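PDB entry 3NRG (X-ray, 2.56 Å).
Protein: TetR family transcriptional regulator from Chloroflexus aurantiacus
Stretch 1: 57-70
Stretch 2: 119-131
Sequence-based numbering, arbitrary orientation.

Stretch 1 (57-70) KKDCYLYLIQLGIE
Stretch 2 119-131: DVPLPAETMQVIR

Two segments distant in sequence can meet through apolar contact with no hydrogen bond or salt bridge between them, and this pair from a TetR family regulator is an example: 477 Å² of surface, summed over both sides, is buried.

The backbones set the frame. Residues 57-70 are helical throughout, with i to i+4 bonds such as I65 N to Y61 O at 3.0 Å. Stretch 2 begins as a loop: V120 (-109/145) and L122 (-116/148) are extended, but P121 (-87/87) makes a tight turn between them, with a weak hydrogen bond from L122 N to V120 O at 3.1 Å. P123 (-64/157) then takes the N-cap position and a helix runs from A124 onward; M127 N to P123 O, 2.8 Å, closes its first turn. The helix axes run in broadly the same sense at 45°, approaching to 12.2 Å. Register follows the CA pairs: K58 CA to P121 CA is 6.4 Å, L62 CA to L122 CA 6.8 Å, and I69 CA to I130 CA 9.1 Å, so the loop lies nearer than the helix that follows it.

Aromatic contacts occupy the loop end. Y61 (chi1 t, chi2 77°) points toward stretch 2 and presents its ring edge to L122, CE2 to CG 3.7 Å. V120 (m) packs obliquely against the same ring, its CB 3.6 Å from Y61 CE2, while Y61 OH lies 3.4 Å from V120 CG1, a contact with a methyl carbon.

Aliphatic packing carries the interface onward. L122 (m, t) leaves its backbone sideways, but its end comes nearer, so that CD2 lies 3.9 Å from L62 CD1 and 4.0 Å from I65 CG1. L62, with chi1 between wells at -101° and chi2 p, also sets CD2 4.1 Å from P123 CD. Further along, I65 (m, m) directs CG2 to T126 CG2 at 4.0 Å and to I130 CD1 at 4.2 Å. I69 (m, t) and I130 (m, m) point toward each other's stretches and meet CD1 to CD1 at 4.0 Å. The spacing of I65 and I69, matched by T126 and I130, is one helical turn on each side, which is how two helices repeat a contact.

Polar atoms take part without bonding across. P121 O lies 3.3 Å from L62 CD1 and 3.9 Å from K58 CG, so this carbonyl oxygen rests against carbon atoms of the first helix. K58 (t, t, p, m) uses its aliphatic portion here; its end leads away, and NZ forms a salt bridge with D59 OD1 at 3.0 Å within its own helix.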

ATOM      1  N   LYS A  57       5.526  20.201  -7.275  1.00 41.92           N
ATOM      2  CA  LYS A  57       5.818  18.790  -6.985  1.00 40.35           C
ATOM      3  C   LYS A  57       4.846  18.231  -5.923  1.00 43.63           C
ATOM      4  O   LYS A  57       4.415  17.083  -6.032  1.00 41.84           O
ATOM      5  CB  LYS A  57       7.284  18.632  -6.532  1.00 42.80           C
ATOM      6  CG  LYS A  57       7.749  17.179  -6.398  1.00 49.44           C
ATOM      7  CD  LYS A  57       9.284  17.059  -6.336  1.00 57.13           C
ATOM      8  CE  LYS A  57       9.885  17.600  -5.058  1.00 63.68           C
ATOM      9  NZ  LYS A  57      11.353  17.384  -5.009  1.00 71.01           N
ATOM     10  N   LYS A  58       4.468  19.081  -4.928  1.00 41.19           N
ATOM     11  CA  LYS A  58       3.532  18.752  -3.844  1.00 40.31           C
ATOM     12  C   LYS A  58       2.180  18.257  -4.387  1.00 43.22           C
ATOM     13  O   LYS A  58       1.703  17.198  -3.964  1.00 41.39           O
ATOM     14  CB  LYS A  58       3.331  19.979  -2.927  1.00 44.01           C
ATOM     15  CG  LYS A  58       2.356  19.754  -1.766  1.00 59.27           C
ATOM     16  CD  LYS A  58       2.028  21.054  -1.023  1.00 68.01           C
ATOM     17  CE  LYS A  58       0.822  21.780  -1.585  1.00 76.76           C
ATOM     18  NZ  LYS A  58       1.133  22.489  -2.857  1.00 84.03           N
ATOM     19  N   ASP A  59       1.572  19.022  -5.337  1.00 40.07           N
ATOM     20  CA  ASP A  59       0.283  18.674  -5.946  1.00 39.45           C
ATOM     21  C   ASP A  59       0.349  17.349  -6.692  1.00 42.06           C
ATOM     22  O   ASP A  59      -0.606  16.561  -6.638  1.00 41.36           O
ATOM     23  CB  ASP A  59      -0.206  19.796  -6.878  1.00 42.52           C
ATOM     24  CG  ASP A  59      -0.655  21.062  -6.160  1.00 53.72           C
ATOM     25  OD1 ASP A  59      -0.538  21.114  -4.910  1.00 53.83           O
ATOM     26  OD2 ASP A  59      -1.131  21.994  -6.845  1.00 60.71           O
ATOM     27  N   CYS A  60       1.494  17.078  -7.360  1.00 37.59           N
ATOM     28  CA  CYS A  60       1.713  15.826  -8.087  1.00 36.10           C
ATOM     29  C   CYS A  60       1.796  14.638  -7.121  1.00 38.74           C
ATOM     30  O   CYS A  60       1.185  13.603  -7.373  1.00 37.40           O
ATOM     31  CB  CYS A  60       2.955  15.923  -8.968  1.00 36.49           C
ATOM     32  SG  CYS A  60       3.189  14.513 -10.073  1.00 39.57           S
ATOM     33  N   TYR A  61       2.514  14.810  -5.994  1.00 35.77           N
ATOM     34  CA  TYR A  61       2.646  13.780  -4.965  1.00 35.33           C
ATOM     35  C   TYR A  61       1.296  13.457  -4.305  1.00 39.23           C
ATOM     36  O   TYR A  61       0.999  12.285  -4.065  1.00 37.77           O
ATOM     37  CB  TYR A  61       3.677  14.197  -3.907  1.00 37.17           C
ATOM     38  CG  TYR A  61       3.916  13.135  -2.856  1.00 38.60           C
ATOM     39  CD1 TYR A  61       4.699  12.018  -3.132  1.00 39.91           C
ATOM     40  CD2 TYR A  61       3.359  13.246  -1.584  1.00 39.90           C
ATOM     41  CE1 TYR A  61       4.912  11.031  -2.174  1.00 41.16           C
ATOM     42  CE2 TYR A  61       3.571  12.268  -0.614  1.00 40.58           C
ATOM     43  CZ  TYR A  61       4.346  11.157  -0.915  1.00 48.68           C
ATOM     44  OH  TYR A  61       4.562  10.183   0.028  1.00 47.05           O
ATOM     45  N   LEU A  62       0.486  14.495  -4.015  1.00 37.34           N
ATOM     46  CA  LEU A  62      -0.846  14.333  -3.423  1.00 37.83           C
ATOM     47  C   LEU A  62      -1.765  13.546  -4.349  1.00 42.74           C
ATOM     48  O   LEU A  62      -2.535  12.705  -3.878  1.00 42.65           O
ATOM     49  CB  LEU A  62      -1.471  15.704  -3.109  1.00 39.29           C
ATOM     50  CG  LEU A  62      -1.400  16.164  -1.653  1.00 45.32           C
ATOM     51  CD1 LEU A  62       0.017  16.580  -1.268  1.00 46.07           C
ATOM     52  CD2 LEU A  62      -2.346  17.318  -1.408  1.00 49.77           C
ATOM     53  N   TYR A  63      -1.686  13.818  -5.673  1.00 39.27           N
ATOM     54  CA  TYR A  63      -2.477  13.115  -6.688  1.00 38.41           C
ATOM     55  C   TYR A  63      -2.131  11.612  -6.701  1.00 41.62           C
ATOM     56  O   TYR A  63      -3.032  10.774  -6.756  1.00 41.82           O
ATOM     57  CB  TYR A  63      -2.248  13.752  -8.080  1.00 39.59           C
ATOM     58  CG  TYR A  63      -2.796  12.940  -9.237  1.00 40.51           C
ATOM     59  CD1 TYR A  63      -4.160  12.927  -9.521  1.00 42.79           C
ATOM     60  CD2 TYR A  63      -1.948  12.233 -10.083  1.00 40.87           C
ATOM     61  CE1 TYR A  63      -4.670  12.190 -10.590  1.00 43.44           C
ATOM     62  CE2 TYR A  63      -2.446  11.490 -11.154  1.00 41.87           C
ATOM     63  CZ  TYR A  63      -3.809  11.478 -11.409  1.00 49.45           C
ATOM     64  OH  TYR A  63      -4.306  10.760 -12.470  1.00 51.43           O
ATOM     65  N   LEU A  64      -0.831  11.285  -6.618  1.00 36.54           N
ATOM     66  CA  LEU A  64      -0.358   9.905  -6.613  1.00 35.05           C
ATOM     67  C   LEU A  64      -0.755   9.163  -5.324  1.00 40.09           C
ATOM     68  O   LEU A  64      -1.088   7.975  -5.381  1.00 39.95           O
ATOM     69  CB  LEU A  64       1.164   9.857  -6.820  1.00 34.46           C
ATOM     70  CG  LEU A  64       1.686  10.409  -8.155  1.00 37.97           C
ATOM     71  CD1 LEU A  64       3.159  10.521  -8.132  1.00 37.66           C
ATOM     72  CD2 LEU A  64       1.247   9.546  -9.330  1.00 38.54           C
ATOM     73  N   ILE A  65      -0.738   9.869  -4.167  1.00 37.11           N
ATOM     74  CA  ILE A  65      -1.149   9.304  -2.872  1.00 36.48           C
ATOM     75  C   ILE A  65      -2.667   9.015  -2.869  1.00 40.60           C
ATOM     76  O   ILE A  65      -3.088   7.927  -2.449  1.00 39.71           O
ATOM     77  CB  ILE A  65      -0.695  10.232  -1.684  1.00 39.80           C
ATOM     78  CG1 ILE A  65       0.836  10.119  -1.422  1.00 39.60           C
ATOM     79  CG2 ILE A  65      -1.514   9.976  -0.392  1.00 40.25           C
ATOM     80  CD1 ILE A  65       1.334   8.725  -0.870  1.00 42.85           C
ATOM     81  N   GLN A  66      -3.474   9.962  -3.395  1.00 38.06           N
ATOM     82  CA  GLN A  66      -4.930   9.799  -3.491  1.00 38.61           C
ATOM     83  C   GLN A  66      -5.294   8.703  -4.503  1.00 42.48           C
ATOM     84  O   GLN A  66      -6.297   8.004  -4.322  1.00 42.47           O
ATOM     85  CB  GLN A  66      -5.611  11.131  -3.856  1.00 41.04           C
ATOM     86  N   LEU A  67      -4.452   8.529  -5.547  1.00 38.55           N
ATOM     87  CA  LEU A  67      -4.635   7.488  -6.560  1.00 37.89           C
ATOM     88  C   LEU A  67      -4.448   6.101  -5.935  1.00 40.73           C
ATOM     89  O   LEU A  67      -5.221   5.192  -6.223  1.00 39.89           O
ATOM     90  CB  LEU A  67      -3.650   7.697  -7.726  1.00 37.92           C
ATOM     91  CG  LEU A  67      -3.966   6.957  -9.032  1.00 42.44           C
ATOM     92  CD1 LEU A  67      -5.330   7.365  -9.587  1.00 43.26           C
ATOM     93  CD2 LEU A  67      -2.898   7.217 -10.060  1.00 44.57           C
ATOM     94  N   GLY A  68      -3.468   5.981  -5.037  1.00 37.71           N
ATOM     95  CA  GLY A  68      -3.201   4.747  -4.304  1.00 37.29           C
ATOM     96  C   GLY A  68      -4.307   4.391  -3.329  1.00 41.69           C
ATOM     97  O   GLY A  68      -4.694   3.225  -3.230  1.00 41.33           O
ATOM     98  N   ILE A  69      -4.838   5.404  -2.610  1.00 39.00           N
ATOM     99  CA  ILE A  69      -5.942   5.225  -1.660  1.00 39.19           C
ATOM    100  C   ILE A  69      -7.219   4.757  -2.394  1.00 44.28           C
ATOM    101  O   ILE A  69      -7.805   3.746  -2.013  1.00 45.14           O
ATOM    102  CB  ILE A  69      -6.170   6.525  -0.815  1.00 42.88           C
ATOM    103  CG1 ILE A  69      -4.961   6.785   0.138  1.00 42.91           C
ATOM    104  CG2 ILE A  69      -7.498   6.457  -0.031  1.00 43.98           C
ATOM    105  CD1 ILE A  69      -4.902   8.196   0.763  1.00 50.90           C
ATOM    106  N   GLU A  70      -7.596   5.450  -3.481  1.00 41.14           N
ATOM    107  CA  GLU A  70      -8.784   5.101  -4.281  1.00 41.62           C
ATOM    108  C   GLU A  70      -8.664   3.707  -4.933  1.00 44.99           C
ATOM    109  O   GLU A  70      -9.649   2.958  -4.981  1.00 45.90           O
ATOM    110  CB  GLU A  70      -9.053   6.177  -5.350  1.00 43.68           C
ATOM    111  N   ASP A 119      10.036  12.262   4.938  1.00 63.37           N
ATOM    112  CA  ASP A 119       9.460  13.588   5.198  1.00 64.34           C
ATOM    113  C   ASP A 119       8.750  14.069   3.936  1.00 67.06           C
ATOM    114  O   ASP A 119       9.367  14.699   3.069  1.00 67.26           O
ATOM    115  CB  ASP A 119      10.555  14.593   5.645  1.00 68.23           C
ATOM    116  CG  ASP A 119      10.027  15.943   6.143  1.00 83.25           C
ATOM    117  OD1 ASP A 119       9.114  16.508   5.489  1.00 83.70           O
ATOM    118  OD2 ASP A 119      10.594  16.476   7.124  1.00 92.11           O
ATOM    119  N   VAL A 120       7.464  13.729   3.812  1.00 62.10           N
ATOM    120  CA  VAL A 120       6.665  14.082   2.641  1.00 61.25           C
ATOM    121  C   VAL A 120       5.620  15.162   2.974  1.00 64.83           C
ATOM    122  O   VAL A 120       5.120  15.206   4.100  1.00 63.97           O
ATOM    123  CB  VAL A 120       6.038  12.833   1.959  1.00 63.76           C
ATOM    124  CG1 VAL A 120       7.117  11.957   1.322  1.00 63.01           C
ATOM    125  CG2 VAL A 120       5.187  12.026   2.941  1.00 62.92           C
ATOM    126  N   PRO A 121       5.312  16.081   2.029  1.00 61.97           N
ATOM    127  CA  PRO A 121       4.358  17.147   2.345  1.00 62.64           C
ATOM    128  C   PRO A 121       2.910  16.739   2.106  1.00 65.02           C
ATOM    129  O   PRO A 121       2.364  16.975   1.028  1.00 64.59           O
ATOM    130  CB  PRO A 121       4.803  18.296   1.442  1.00 65.50           C
ATOM    131  CG  PRO A 121       5.479  17.630   0.278  1.00 69.26           C
ATOM    132  CD  PRO A 121       5.833  16.213   0.653  1.00 63.44           C
ATOM    133  N   LEU A 122       2.291  16.124   3.116  1.00 60.59           N
ATOM    134  CA  LEU A 122       0.896  15.705   3.044  1.00 59.87           C
ATOM    135  C   LEU A 122       0.062  16.458   4.080  1.00 64.24           C
ATOM    136  O   LEU A 122       0.570  16.771   5.162  1.00 64.48           O
ATOM    137  CB  LEU A 122       0.769  14.181   3.263  1.00 58.67           C
ATOM    138  CG  LEU A 122       1.262  13.283   2.116  1.00 62.60           C
ATOM    139  CD1 LEU A 122       1.360  11.849   2.564  1.00 61.60           C
ATOM    140  CD2 LEU A 122       0.352  13.397   0.875  1.00 65.42           C
ATOM    141  N   PRO A 123      -1.235  16.746   3.791  1.00 60.57           N
ATOM    142  CA  PRO A 123      -2.066  17.442   4.788  1.00 61.68           C
ATOM    143  C   PRO A 123      -2.273  16.603   6.047  1.00 66.14           C
ATOM    144  O   PRO A 123      -2.148  15.374   5.998  1.00 64.51           O
ATOM    145  CB  PRO A 123      -3.392  17.681   4.046  1.00 63.63           C
ATOM    146  CG  PRO A 123      -3.090  17.457   2.601  1.00 66.97           C
ATOM    147  CD  PRO A 123      -2.000  16.451   2.564  1.00 61.27           C
ATOM    148  N   ALA A 124      -2.591  17.267   7.180  1.00 64.62           N
ATOM    149  CA  ALA A 124      -2.802  16.611   8.478  1.00 64.71           C
ATOM    150  C   ALA A 124      -3.771  15.413   8.401  1.00 67.99           C
ATOM    151  O   ALA A 124      -3.459  14.342   8.930  1.00 66.72           O
ATOM    152  CB  ALA A 124      -3.295  17.624   9.501  1.00 67.28           C
ATOM    153  N   GLU A 125      -4.928  15.587   7.715  1.00 64.87           N
ATOM    154  CA  GLU A 125      -5.937  14.528   7.578  1.00 63.61           C
ATOM    155  C   GLU A 125      -5.443  13.340   6.743  1.00 64.08           C
ATOM    156  O   GLU A 125      -5.739  12.197   7.082  1.00 63.28           O
ATOM    157  CB  GLU A 125      -7.291  15.079   7.052  1.00 66.06           C
ATOM    158  CG  GLU A 125      -7.245  15.712   5.660  1.00 77.43           C
ATOM    159  CD  GLU A 125      -6.783  17.157   5.588  1.00100.55           C
ATOM    160  OE1 GLU A 125      -6.529  17.765   6.653  1.00 92.04           O
ATOM    161  OE2 GLU A 125      -6.704  17.691   4.456  1.00 96.89           O
ATOM    162  N   THR A 126      -4.656  13.607   5.682  1.00 58.68           N
ATOM    163  CA  THR A 126      -4.106  12.551   4.826  1.00 56.63           C
ATOM    164  C   THR A 126      -2.968  11.818   5.543  1.00 58.21           C
ATOM    165  O   THR A 126      -2.899  10.588   5.483  1.00 56.67           O
ATOM    166  CB  THR A 126      -3.657  13.129   3.471  1.00 64.68           C
ATOM    167  OG1 THR A 126      -4.659  14.023   2.980  1.00 67.59           O
ATOM    168  CG2 THR A 126      -3.376  12.040   2.437  1.00 60.88           C
HETATM  169  N   MSE A 127      -2.081  12.579   6.233  1.00 54.01           N
HETATM  170  CA  MSE A 127      -0.955  12.019   6.982  1.00 52.61           C
HETATM  171  C   MSE A 127      -1.452  11.075   8.090  1.00 54.30           C
HETATM  172  O   MSE A 127      -0.896   9.990   8.263  1.00 52.73           O
HETATM  173  CB  MSE A 127      -0.085  13.144   7.574  1.00 56.06           C
HETATM  174  CG  MSE A 127       1.226  12.644   8.177  1.00 63.19           C
HETATM  175 SE   MSE A 127       2.438  11.902   6.838  0.75 70.51          SE
HETATM  176  CE  MSE A 127       3.137  13.568   6.154  1.00 68.71           C
ATOM    177  N   GLN A 128      -2.530  11.476   8.802  1.00 51.00           N
ATOM    178  CA  GLN A 128      -3.141  10.693   9.883  1.00 50.56           C
ATOM    179  C   GLN A 128      -3.608   9.314   9.392  1.00 52.34           C
ATOM    180  O   GLN A 128      -3.312   8.308  10.030  1.00 51.04           O
ATOM    181  CB  GLN A 128      -4.320  11.472  10.507  1.00 53.26           C
ATOM    182  CG  GLN A 128      -4.999  10.766  11.694  1.00 62.44           C
ATOM    183  CD  GLN A 128      -4.135  10.731  12.933  1.00 78.74           C
ATOM    184  OE1 GLN A 128      -3.278  11.601  13.161  1.00 72.80           O
ATOM    185  NE2 GLN A 128      -4.376   9.745  13.784  1.00 70.60           N
ATOM    186  N   VAL A 129      -4.334   9.277   8.254  1.00 48.11           N
ATOM    187  CA  VAL A 129      -4.861   8.045   7.650  1.00 46.54           C
ATOM    188  C   VAL A 129      -3.717   7.117   7.184  1.00 46.62           C
ATOM    189  O   VAL A 129      -3.775   5.909   7.424  1.00 45.71           O
ATOM    190  CB  VAL A 129      -5.862   8.372   6.498  1.00 51.31           C
ATOM    191  CG1 VAL A 129      -6.258   7.115   5.721  1.00 50.42           C
ATOM    192  CG2 VAL A 129      -7.099   9.089   7.035  1.00 52.47           C
ATOM    193  N   ILE A 130      -2.669   7.693   6.552  1.00 40.81           N
ATOM    194  CA  ILE A 130      -1.517   6.928   6.054  1.00 38.73           C
ATOM    195  C   ILE A 130      -0.723   6.270   7.199  1.00 41.53           C
ATOM    196  O   ILE A 130      -0.455   5.070   7.146  1.00 40.90           O
ATOM    197  CB  ILE A 130      -0.606   7.820   5.137  1.00 41.59           C
ATOM    198  CG1 ILE A 130      -1.344   8.254   3.821  1.00 42.20           C
ATOM    199  CG2 ILE A 130       0.765   7.159   4.847  1.00 41.02           C
ATOM    200  CD1 ILE A 130      -1.592   7.106   2.704  1.00 49.78           C
ATOM    201  N   ARG A 131      -0.382   7.045   8.237  1.00 37.97           N
ATOM    202  CA  ARG A 131       0.486   6.580   9.325  1.00 37.24           C
ATOM    203  C   ARG A 131      -0.227   5.978  10.558  1.00 39.96           C
ATOM    204  O   ARG A 131       0.422   5.273  11.336  1.00 39.28           O
ATOM    205  CB  ARG A 131       1.468   7.692   9.752  1.00 38.08           C
ATOM    206  CG  ARG A 131       2.473   8.057   8.668  1.00 45.26           C
ATOM    207  CD  ARG A 131       3.499   9.054   9.154  1.00 52.76           C
ATOM    208  NE  ARG A 131       4.494   9.341   8.121  1.00 60.20           N
ATOM    209  CZ  ARG A 131       5.494  10.201   8.269  1.00 75.11           C
ATOM    210  NH1 ARG A 131       5.642  10.868   9.407  1.00 67.16           N
ATOM    211  NH2 ARG A 131       6.353  10.404   7.281  1.00 59.00           N
TER